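PDB 5NV9: putative sodium:solute symporter, which couples the inward sodium gradient to the uptake of sialic acid, mainly N-acetylneuraminic acid, across the bacterial inner membrane. Local coordinates for residues F100-Y109 with A253-T264; S163-M172 with K378-S389. All blocks are in the same frame, centred on the assembly; numbering follows the deposited sequence.

Contact 1: residues F100-Y109 with A253-T264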
loop_
_atom_site.group_PDB
_atom_site.type_symbol
_atom_site.label_atom_id
_atom_site.label_comp_id
_atom_site.label_asym_id
_atom_site.label_seq_id
_atom_site.Cartn_x
_atom_site.Cartn_y
_atom_site.Cartn_z
ATOM N N PHE A 100 -6.562 -9.692 -17.016
ATOM C CA PHE A 100 -7.423 -9.003 -16.072
ATOM C C PHE A 100 -8.516 -8.234 -16.840
ATOM O O PHE A 100 -9.688 -8.241 -16.438
ATOM C CB PHE A 100 -6.616 -8.010 -15.175
ATOM C CG PHE A 100 -5.726 -8.667 -14.119
ATOM C CD1 PHE A 100 -6.178 -9.714 -13.325
ATOM C CD2 PHE A 100 -4.439 -8.206 -13.888
ATOM C CE1 PHE A 100 -5.336 -10.298 -12.335
ATOM C CE2 PHE A 100 -3.604 -8.784 -12.919
ATOM C CZ PHE A 100 -4.049 -9.819 -12.128
ATOM N N ARG A 101 -8.134 -7.536 -17.896
ATOM C CA ARG A 101 -9.077 -6.772 -18.638
ATOM C C ARG A 101 -10.047 -7.647 -19.414
ATOM O O ARG A 101 -11.231 -7.356 -19.416
ATOM C CB ARG A 101 -8.385 -5.791 -19.575
ATOM C CG ARG A 101 -7.834 -4.635 -18.741
ATOM C CD ARG A 101 -7.194 -3.549 -19.574
ATOM N NE ARG A 101 -8.214 -2.809 -20.319
ATOM C CZ ARG A 101 -9.028 -1.865 -19.841
ATOM N NH1 ARG A 101 -9.015 -1.475 -18.554
ATOM N NH2 ARG A 101 -9.870 -1.330 -20.670
ATOM N N LYS A 102 -9.544 -8.675 -20.105
ATOM C CA LYS A 102 -10.397 -9.481 -20.974
ATOM C C LYS A 102 -11.380 -10.304 -20.187
ATOM O O LYS A 102 -12.464 -10.632 -20.683
ATOM C CB LYS A 102 -9.591 -10.418 -21.843
ATOM C CG LYS A 102 -8.914 -9.685 -22.975
ATOM C CD LYS A 102 -8.003 -10.610 -23.693
ATOM C CE LYS A 102 -6.946 -9.861 -24.449
ATOM N NZ LYS A 102 -7.556 -9.291 -25.622
ATOM N N LEU A 103 -10.997 -10.672 -18.971
ATOM C CA LEU A 103 -11.920 -11.382 -18.092
ATOM C C LEU A 103 -12.908 -10.451 -17.426
ATOM O O LEU A 103 -13.750 -10.934 -16.726
ATOM C CB LEU A 103 -11.191 -12.226 -17.021
ATOM C CG LEU A 103 -10.335 -13.436 -17.483
ATOM C CD1 LEU A 103 -9.423 -13.892 -16.360
ATOM C CD2 LEU A 103 -11.149 -14.608 -17.998
ATOM N N LYS A 104 -12.816 -9.138 -17.620
ATOM C CA LYS A 104 -13.756 -8.210 -17.012
ATOM C C LYS A 104 -13.893 -8.477 -15.518
ATOM O O LYS A 104 -15.004 -8.606 -14.960
ATOM C CB LYS A 104 -15.125 -8.297 -17.676
ATOM C CG LYS A 104 -15.091 -8.146 -19.189
ATOM C CD LYS A 104 -14.768 -6.729 -19.610
ATOM C CE LYS A 104 -15.066 -6.520 -21.088
ATOM N NZ LYS A 104 -13.932 -5.842 -21.792
ATOM N N ILE A 105 -12.743 -8.543 -14.860
ATOM C CA ILE A 105 -12.723 -8.906 -13.459
ATOM C C ILE A 105 -13.317 -7.804 -12.612
ATOM O O ILE A 105 -13.144 -6.625 -12.925
ATOM C CB ILE A 105 -11.300 -9.259 -12.963
ATOM C CG1 ILE A 105 -10.312 -8.113 -13.116
ATOM C CG2 ILE A 105 -10.794 -10.472 -13.729
ATOM C CD1 ILE A 105 -9.453 -7.895 -11.908
ATOM N N THR A 106 -14.003 -8.204 -11.542
ATOM C CA THR A 106 -14.224 -7.342 -10.430
ATOM C C THR A 106 -13.062 -7.571 -9.432
ATOM O O THR A 106 -12.341 -6.617 -9.090
ATOM C CB THR A 106 -15.621 -7.580 -9.819
ATOM O OG1 THR A 106 -16.570 -6.960 -10.678
ATOM C CG2 THR A 106 -15.762 -6.979 -8.413
ATOM N N SER A 107 -12.831 -8.833 -9.080
ATOM C CA SER A 107 -11.714 -9.239 -8.180
ATOM C C SER A 107 -10.589 -9.881 -9.002
ATOM O O SER A 107 -10.844 -10.709 -9.838
ATOM C CB SER A 107 -12.211 -10.230 -7.129
ATOM O OG SER A 107 -11.172 -10.772 -6.362
ATOM N N ALA A 108 -9.360 -9.508 -8.717
ATOM C CA ALA A 108 -8.183 -10.113 -9.356
ATOM C C ALA A 108 -8.125 -11.629 -9.262
ATOM O O ALA A 108 -7.610 -12.305 -10.220
ATOM C CB ALA A 108 -6.916 -9.516 -8.749
ATOM N N TYR A 109 -8.689 -12.161 -8.171
ATOM C CA TYR A 109 -8.568 -13.611 -7.817
ATOM C C TYR A 109 -9.452 -14.495 -8.718
ATOM O O TYR A 109 -9.276 -15.716 -8.818
ATOM C CB TYR A 109 -8.725 -13.811 -6.298
ATOM C CG TYR A 109 -7.815 -12.850 -5.593
ATOM C CD1 TYR A 109 -6.419 -12.894 -5.804
ATOM C CD2 TYR A 109 -8.342 -11.747 -4.856
ATOM C CE1 TYR A 109 -5.578 -11.926 -5.236
ATOM C CE2 TYR A 109 -7.498 -10.792 -4.278
ATOM C CZ TYR A 109 -6.129 -10.851 -4.500
ATOM O OH TYR A 109 -5.307 -9.875 -3.959
ATOM N N ALA A 253 -0.757 -9.153 -7.769
ATOM C CA ALA A 253 -1.498 -10.103 -6.942
ATOM C C ALA A 253 -2.314 -9.419 -5.880
ATOM O O ALA A 253 -2.950 -10.112 -5.130
ATOM C CB ALA A 253 -0.532 -11.113 -6.301
ATOM N N SER A 254 -2.339 -8.077 -5.851
ATOM C CA SER A 254 -2.956 -7.328 -4.775
ATOM C C SER A 254 -4.119 -6.520 -5.345
ATOM O O SER A 254 -3.924 -5.681 -6.222
ATOM C CB SER A 254 -1.915 -6.432 -4.123
ATOM O OG SER A 254 -2.410 -5.913 -2.919
ATOM N N GLN A 255 -5.320 -6.805 -4.856
ATOM C CA GLN A 255 -6.537 -6.228 -5.393
ATOM C C GLN A 255 -6.589 -4.703 -5.347
ATOM O O GLN A 255 -7.232 -4.100 -6.211
ATOM C CB GLN A 255 -7.741 -6.832 -4.664
ATOM C CG GLN A 255 -9.101 -6.212 -5.052
ATOM C CD GLN A 255 -9.566 -6.481 -6.485
ATOM O OE1 GLN A 255 -8.887 -7.158 -7.280
ATOM N NE2 GLN A 255 -10.686 -5.862 -6.855
ATOM N N ASP A 256 -5.977 -4.068 -4.330
ATOM C CA ASP A 256 -6.046 -2.582 -4.226
ATOM C C ASP A 256 -5.394 -1.871 -5.436
ATOM O O ASP A 256 -5.888 -0.841 -5.880
ATOM C CB ASP A 256 -5.513 -2.057 -2.875
ATOM C CG ASP A 256 -4.065 -2.453 -2.603
ATOM O OD1 ASP A 256 -3.547 -3.539 -3.088
ATOM O OD2 ASP A 256 -3.444 -1.662 -1.852
ATOM N N VAL A 257 -4.319 -2.444 -5.985
ATOM C CA VAL A 257 -3.693 -1.916 -7.179
ATOM C C VAL A 257 -4.346 -2.448 -8.488
ATOM O O VAL A 257 -4.739 -1.676 -9.384
ATOM C CB VAL A 257 -2.192 -2.157 -7.117
ATOM C CG1 VAL A 257 -1.549 -1.881 -8.478
ATOM C CG2 VAL A 257 -1.578 -1.229 -6.083
ATOM N N VAL A 258 -4.542 -3.755 -8.545
ATOM C CA VAL A 258 -5.042 -4.422 -9.724
ATOM C C VAL A 258 -6.391 -3.880 -10.129
ATOM O O VAL A 258 -6.702 -3.740 -11.303
ATOM C CB VAL A 258 -5.134 -5.986 -9.538
ATOM C CG1 VAL A 258 -5.787 -6.591 -10.749
ATOM C CG2 VAL A 258 -3.766 -6.601 -9.408
ATOM N N GLN A 259 -7.213 -3.555 -9.159
ATOM C CA GLN A 259 -8.488 -2.861 -9.438
ATOM C C GLN A 259 -8.369 -1.597 -10.295
ATOM O O GLN A 259 -9.261 -1.298 -11.107
ATOM C CB GLN A 259 -9.151 -2.501 -8.110
ATOM C CG GLN A 259 -10.653 -2.654 -8.102
ATOM C CD GLN A 259 -11.232 -2.178 -6.792
ATOM O OE1 GLN A 259 -10.564 -2.317 -5.759
ATOM N NE2 GLN A 259 -12.451 -1.582 -6.819
ATOM N N ARG A 260 -7.282 -0.845 -10.137
ATOM C CA ARG A 260 -7.085 0.360 -10.970
ATOM C C ARG A 260 -6.793 0.051 -12.428
ATOM O O ARG A 260 -6.909 0.935 -13.255
ATOM C CB ARG A 260 -5.973 1.254 -10.429
ATOM C CG ARG A 260 -6.413 2.227 -9.374
ATOM C CD ARG A 260 -6.469 1.621 -8.001
ATOM N NE ARG A 260 -7.064 2.556 -7.039
ATOM C CZ ARG A 260 -7.824 2.198 -6.001
ATOM N NH1 ARG A 260 -8.075 0.927 -5.756
ATOM N NH2 ARG A 260 -8.358 3.124 -5.234
ATOM N N TYR A 261 -6.404 -1.184 -12.756
ATOM C CA TYR A 261 -6.143 -1.551 -14.137
ATOM C C TYR A 261 -7.408 -1.715 -14.979
ATOM O O TYR A 261 -7.319 -1.716 -16.207
ATOM C CB TYR A 261 -5.328 -2.864 -14.210
ATOM C CG TYR A 261 -3.966 -2.848 -13.443
ATOM C CD1 TYR A 261 -3.279 -1.660 -13.124
ATOM C CD2 TYR A 261 -3.379 -4.052 -13.060
ATOM C CE1 TYR A 261 -2.038 -1.694 -12.447
ATOM C CE2 TYR A 261 -2.138 -4.092 -12.425
ATOM C CZ TYR A 261 -1.473 -2.939 -12.088
ATOM O OH TYR A 261 -0.243 -3.103 -11.424
ATOM N N ILE A 262 -8.558 -1.906 -14.333
ATOM C CA ILE A 262 -9.819 -2.201 -15.022
ATOM C C ILE A 262 -10.836 -1.028 -14.974
ATOM O O ILE A 262 -11.932 -1.121 -15.530
ATOM C CB ILE A 262 -10.416 -3.539 -14.503
ATOM C CG1 ILE A 262 -10.638 -3.570 -12.995
ATOM C CG2 ILE A 262 -9.407 -4.667 -14.742
ATOM C CD1 ILE A 262 -11.993 -3.110 -12.566
ATOM N N VAL A 263 -10.490 0.068 -14.298
ATOM C CA VAL A 263 -11.405 1.223 -14.255
ATOM C C VAL A 263 -11.327 2.137 -15.465
ATOM O O VAL A 263 -12.216 3.011 -15.655
ATOM C CB VAL A 263 -11.206 2.075 -12.975
ATOM C CG1 VAL A 263 -11.525 1.283 -11.745
ATOM C CG2 VAL A 263 -9.831 2.679 -12.884
ATOM N N THR A 264 -10.246 2.010 -16.237
ATOM C CA THR A 264 -10.032 2.741 -17.479
ATOM C C THR A 264 -10.752 2.082 -18.654
ATOM O O THR A 264 -10.892 0.854 -18.715
ATOM C CB THR A 264 -8.554 2.764 -17.798
ATOM O OG1 THR A 264 -7.983 1.462 -17.496
ATOM C CG2 THR A 264 -7.897 3.761 -16.945
#
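Q255 of one segment bonds the backbone at T106 and A108 of the other, where two cytoplasmic segments of a LeuT-fold transporter meet. F100-Y109 is the end of helix 89-102, closed by a Schellman motif at K104, and the loop after it. A253-T264 holds a short helix that begins at Q255 and the chain that follows it.

Apolar groups fill the middle. V258 CG1 stands over the centre of the F100 ring, 3.7 Å from its centroid and 7° off the normal, a CH-pi contact. The same methyl, V258 CG1, touches A108 CB at 3.7 Å. I105 CG1 packs on I262 CG2 at 3.9 Å, the two side chains crossing at about a right angle.

Hydrogen bonds lie at both ends. Q255 OE1 accepts from A108 N at 2.8 Å, with the donor above the amide carbonyl plane. Q255 NE2 gives to T106 O at 2.9 Å. In Q255, CG points away from the backbone N (chi1 175°) and the chain bends at chi2 (67°), which turns the amide onto the loop. S353 takes a further bond from Q255 NE2, so both ends of this buried amide have partners. Y109 OH donates to A253 O at 2.6 Å, with that oxygen at the edge of the ring.

At the other end, R101 reaches across to the second segment, its chain bent at chi3. NH1 and NH2 both hold T264 O, from the same face of that carbonyl. The T264 hydroxyl itself bonds T270 on helix 267-301. The second bond of R101 NH1 goes to Y261 O, 2.9 Å away in the guanidinium plane and on a carbonyl lone pair.

Contact 2: residues S163-M172 with K378-S389; sequences SLLCIIYTWM and KLVIIVAGIFSS
An antiparallel pair of transmembrane helices of the LeuT fold forms this contact. S163-M172 lies on helix 155-203 and K378-S389 on helix 370-398. The two axes approach to 9.4 Å and run at 167° to each other. I167 is the central knob. It enters a hole made by I382, G385, I386 and S389. I167 CD1 lies 3.3 Å from G385 CA, and the missing side chain of G385 leaves room for this methyl against the backbone. I167 CG2 meets I382 CD1 at 3.9 Å.

W171 and K378 close one end. The indole leaves anti to the backbone N (chi1 173°) and has K378 O near its edge, beside W171 CD1. K378 bends at chi3 and chi4 and brings NZ back over one face of the ring. K378 NZ sits 3.4 Å from the centroid of the W171 six-membered ring, 17° off the normal, a cation-pi interaction. NZ also makes a weak hydrogen bond to W171 O, which accepts from the hydroxyl of Y38 as well. I382 CD1 touches W171 CD1, 3.3 Å away, and I381 CG2 packs on W171 CB.

At the other end two serine hydroxyls meet. S163 OG donates to S389 OG at 3.2 Å. S389 OG in turn donates to G385 O at 2.9 Å, while S389 N reaches the same oxygen from the opposite face.

The ammonium group lies on an aromatic face with a weak bond to a carbonyl oxygen, which would probably help to stabilise its charge. Each serine hydroxyl donates to an acceptor within the helix pair, so S389 OG acts as both acceptor and donor.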
loop_
_atom_site.group_PDB
_atom_site.type_symbol
_atom_site.label_atom_id
_atom_site.label_comp_id
_atom_site.label_asym_id
_atom_site.label_seq_id
_atom_site.Cartn_x
_atom_site.Cartn_y
_atom_site.Cartn_z
ATOM N N SER A 163 -9.995 7.465 10.611
ATOM C CA SER A 163 -10.580 6.223 10.142
ATOM C C SER A 163 -12.090 6.364 9.880
ATOM O O SER A 163 -12.583 6.044 8.783
ATOM C CB SER A 163 -10.240 5.088 11.138
ATOM O OG SER A 163 -10.181 3.840 10.447
ATOM N N LEU A 164 -12.833 6.886 10.838
ATOM C CA LEU A 164 -14.286 6.890 10.696
ATOM C C LEU A 164 -14.713 7.768 9.520
ATOM O O LEU A 164 -15.515 7.392 8.677
ATOM C CB LEU A 164 -14.937 7.317 12.010
ATOM C CG LEU A 164 -16.267 6.622 12.279
ATOM C CD1 LEU A 164 -16.660 6.897 13.722
ATOM C CD2 LEU A 164 -17.367 7.042 11.308
ATOM N N LEU A 165 -14.145 8.949 9.459
ATOM C CA LEU A 165 -14.402 9.851 8.373
ATOM C C LEU A 165 -14.039 9.264 7.011
ATOM O O LEU A 165 -14.781 9.456 6.032
ATOM C CB LEU A 165 -13.666 11.191 8.580
ATOM C CG LEU A 165 -14.273 12.134 9.623
ATOM C CD1 LEU A 165 -13.636 13.507 9.452
ATOM C CD2 LEU A 165 -15.795 12.228 9.528
ATOM N N CYS A 166 -12.887 8.595 6.944
ATOM C CA CYS A 166 -12.486 7.860 5.734
ATOM C C CYS A 166 -13.539 6.817 5.290
ATOM O O CYS A 166 -13.912 6.754 4.100
ATOM C CB CYS A 166 -11.138 7.166 5.949
ATOM S SG CYS A 166 -10.443 6.510 4.427
ATOM N N ILE A 167 -14.056 6.062 6.263
ATOM C CA ILE A 167 -15.098 5.070 6.043
ATOM C C ILE A 167 -16.351 5.699 5.416
ATOM O O ILE A 167 -16.943 5.112 4.553
ATOM C CB ILE A 167 -15.475 4.305 7.374
ATOM C CG1 ILE A 167 -14.343 3.374 7.767
ATOM C CG2 ILE A 167 -16.774 3.511 7.225
ATOM C CD1 ILE A 167 -14.403 2.833 9.178
ATOM N N ILE A 168 -16.735 6.881 5.867
ATOM C CA ILE A 168 -17.949 7.522 5.420
ATOM C C ILE A 168 -17.853 7.929 3.957
ATOM O O ILE A 168 -18.690 7.527 3.146
ATOM C CB ILE A 168 -18.336 8.680 6.358
ATOM C CG1 ILE A 168 -18.854 8.072 7.666
ATOM C CG2 ILE A 168 -19.433 9.526 5.716
ATOM C CD1 ILE A 168 -18.882 9.047 8.803
ATOM N N TYR A 169 -16.789 8.638 3.586
ATOM C CA TYR A 169 -16.643 9.057 2.186
ATOM C C TYR A 169 -16.398 7.880 1.275
ATOM O O TYR A 169 -16.814 7.928 0.144
ATOM C CB TYR A 169 -15.619 10.202 1.973
ATOM C CG TYR A 169 -14.119 9.860 1.970
ATOM C CD1 TYR A 169 -13.527 9.104 0.943
ATOM C CD2 TYR A 169 -13.283 10.390 2.922
ATOM C CE1 TYR A 169 -12.153 8.844 0.938
ATOM C CE2 TYR A 169 -11.899 10.105 2.927
ATOM C CZ TYR A 169 -11.335 9.337 1.930
ATOM O OH TYR A 169 -9.952 9.071 1.964
ATOM N N THR A 170 -15.718 6.835 1.748
ATOM C CA THR A 170 -15.455 5.621 0.925
ATOM C C THR A 170 -16.773 4.886 0.644
ATOM O O THR A 170 -17.124 4.600 -0.489
ATOM C CB THR A 170 -14.442 4.659 1.615
ATOM O OG1 THR A 170 -13.176 5.307 1.793
ATOM C CG2 THR A 170 -14.196 3.431 0.790
ATOM N N TRP A 171 -17.540 4.678 1.689
ATOM C CA TRP A 171 -18.852 4.082 1.610
ATOM C C TRP A 171 -19.820 4.736 0.620
ATOM O O TRP A 171 -20.440 4.029 -0.202
ATOM C CB TRP A 171 -19.406 3.983 3.030
ATOM C CG TRP A 171 -20.820 3.530 3.154
ATOM C CD1 TRP A 171 -21.278 2.224 3.263
ATOM C CD2 TRP A 171 -21.964 4.360 3.286
ATOM N NE1 TRP A 171 -22.641 2.216 3.401
ATOM C CE2 TRP A 171 -23.095 3.506 3.419
ATOM C CE3 TRP A 171 -22.161 5.736 3.254
ATOM C CZ2 TRP A 171 -24.409 4.001 3.533
ATOM C CZ3 TRP A 171 -23.479 6.232 3.366
ATOM C CH2 TRP A 171 -24.578 5.360 3.500
HETATM N N MSE A 172 -19.914 6.070 0.656
HETATM C CA MSE A 172 -20.816 6.857 -0.192
HETATM C C MSE A 172 -20.336 6.892 -1.583
HETATM O O MSE A 172 -21.122 6.862 -2.511
HETATM C CB MSE A 172 -20.766 8.346 0.283
HETATM C CG MSE A 172 -21.392 8.473 1.681
HETATM SE SE MSE A 172 -21.883 10.347 2.142
HETATM C CE MSE A 172 -20.121 11.236 1.830
ATOM N N LYS A 378 -21.803 -2.108 -0.192
ATOM C CA LYS A 378 -21.795 -1.060 0.828
ATOM C C LYS A 378 -21.580 -1.549 2.244
ATOM O O LYS A 378 -20.799 -0.977 2.990
ATOM C CB LYS A 378 -23.069 -0.239 0.761
ATOM C CG LYS A 378 -23.035 0.740 -0.392
ATOM C CD LYS A 378 -24.359 1.467 -0.567
ATOM C CE LYS A 378 -24.563 2.550 0.487
ATOM N NZ LYS A 378 -23.760 3.791 0.204
ATOM N N LEU A 379 -22.294 -2.596 2.608
ATOM C CA LEU A 379 -22.242 -3.180 3.949
ATOM C C LEU A 379 -20.839 -3.596 4.358
ATOM O O LEU A 379 -20.395 -3.328 5.469
ATOM C CB LEU A 379 -23.137 -4.414 3.956
ATOM C CG LEU A 379 -23.291 -5.106 5.302
ATOM C CD1 LEU A 379 -23.746 -4.134 6.399
ATOM C CD2 LEU A 379 -24.235 -6.285 5.132
ATOM N N VAL A 380 -20.102 -4.200 3.429
ATOM C CA VAL A 380 -18.797 -4.705 3.778
ATOM C C VAL A 380 -17.781 -3.586 4.027
ATOM O O VAL A 380 -16.845 -3.747 4.796
ATOM C CB VAL A 380 -18.297 -5.732 2.753
ATOM C CG1 VAL A 380 -16.857 -6.119 3.035
ATOM C CG2 VAL A 380 -19.176 -6.947 2.791
ATOM N N ILE A 381 -17.963 -2.442 3.391
ATOM C CA ILE A 381 -17.175 -1.272 3.782
ATOM C C ILE A 381 -17.369 -0.896 5.280
ATOM O O ILE A 381 -16.423 -0.717 6.010
ATOM C CB ILE A 381 -17.339 -0.130 2.767
ATOM C CG1 ILE A 381 -16.528 -0.559 1.511
ATOM C CG2 ILE A 381 -16.753 1.158 3.351
ATOM C CD1 ILE A 381 -16.967 0.101 0.293
ATOM N N ILE A 382 -18.585 -0.897 5.761
ATOM C CA ILE A 382 -18.806 -0.657 7.170
ATOM C C ILE A 382 -18.245 -1.727 8.087
ATOM O O ILE A 382 -17.655 -1.419 9.093
ATOM C CB ILE A 382 -20.290 -0.529 7.488
ATOM C CG1 ILE A 382 -20.924 0.478 6.559
ATOM C CG2 ILE A 382 -20.441 -0.145 8.946
ATOM C CD1 ILE A 382 -20.107 1.721 6.327
ATOM N N VAL A 383 -18.459 -2.981 7.768
ATOM C CA VAL A 383 -18.019 -4.060 8.628
ATOM C C VAL A 383 -16.477 -4.130 8.701
ATOM O O VAL A 383 -15.868 -4.157 9.771
ATOM C CB VAL A 383 -18.603 -5.409 8.163
ATOM C CG1 VAL A 383 -18.059 -6.503 9.049
ATOM C CG2 VAL A 383 -20.123 -5.379 8.198
ATOM N N ALA A 384 -15.845 -4.125 7.546
ATOM C CA ALA A 384 -14.385 -4.072 7.490
ATOM C C ALA A 384 -13.829 -2.833 8.222
ATOM O O ALA A 384 -12.880 -2.935 9.004
ATOM C CB ALA A 384 -13.934 -4.101 6.038
ATOM N N GLY A 385 -14.448 -1.675 7.957
ATOM C CA GLY A 385 -14.140 -0.428 8.633
ATOM C C GLY A 385 -14.170 -0.548 10.147
ATOM O O GLY A 385 -13.210 -0.140 10.822
ATOM N N ILE A 386 -15.267 -1.125 10.668
ATOM C CA ILE A 386 -15.437 -1.323 12.102
ATOM C C ILE A 386 -14.364 -2.208 12.674
ATOM O O ILE A 386 -13.675 -1.791 13.600
ATOM C CB ILE A 386 -16.856 -1.832 12.460
ATOM C CG1 ILE A 386 -17.831 -0.660 12.335
ATOM C CG2 ILE A 386 -16.883 -2.346 13.881
ATOM C CD1 ILE A 386 -19.282 -1.036 12.218
ATOM N N PHE A 387 -14.180 -3.396 12.099
ATOM C CA PHE A 387 -13.102 -4.296 12.514
ATOM C C PHE A 387 -11.686 -3.660 12.455
ATOM O O PHE A 387 -10.857 -3.894 13.328
ATOM C CB PHE A 387 -13.065 -5.599 11.670
ATOM C CG PHE A 387 -14.222 -6.564 11.875
ATOM C CD1 PHE A 387 -14.905 -6.671 13.080
ATOM C CD2 PHE A 387 -14.570 -7.439 10.848
ATOM C CE1 PHE A 387 -15.939 -7.579 13.228
ATOM C CE2 PHE A 387 -15.590 -8.361 11.000
ATOM C CZ PHE A 387 -16.285 -8.417 12.193
ATOM N N SER A 388 -11.386 -2.918 11.398
ATOM C CA SER A 388 -10.063 -2.307 11.216
ATOM C C SER A 388 -9.815 -1.272 12.285
ATOM O O SER A 388 -8.695 -1.153 12.786
ATOM C CB SER A 388 -9.972 -1.584 9.871
ATOM O OG SER A 388 -9.360 -2.399 8.926
ATOM N N SER A 389 -10.879 -0.532 12.597
ATOM C CA SER A 389 -10.864 0.540 13.578
ATOM C C SER A 389 -10.746 0.054 15.007
ATOM O O SER A 389 -9.994 0.642 15.782
ATOM C CB SER A 389 -12.117 1.381 13.461
ATOM O OG SER A 389 -12.126 2.091 12.242
#

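Overall arrangement
Contacts 1 and 2 do not touch. Their centres are 21 Å apart and their nearest atoms about 8 Å, and their segments alternate along the chain. Helix 328-361, which supplies sodium ligands, lies beside both. Q259 of contact 1 bonds N349 and S350 there, and its side chain is about 9 Å from a bound sodium ion. T170 of contact 2 packs on S345, a ligand of the second sodium site, and its side chain lies about 7 Å from a sodium ion. Contact 1 is also near the substrate: the S254 side chain is about 9 Å from the bound sialic acid. No residue of either contact is among the ligands of the substrate or the sodium ions.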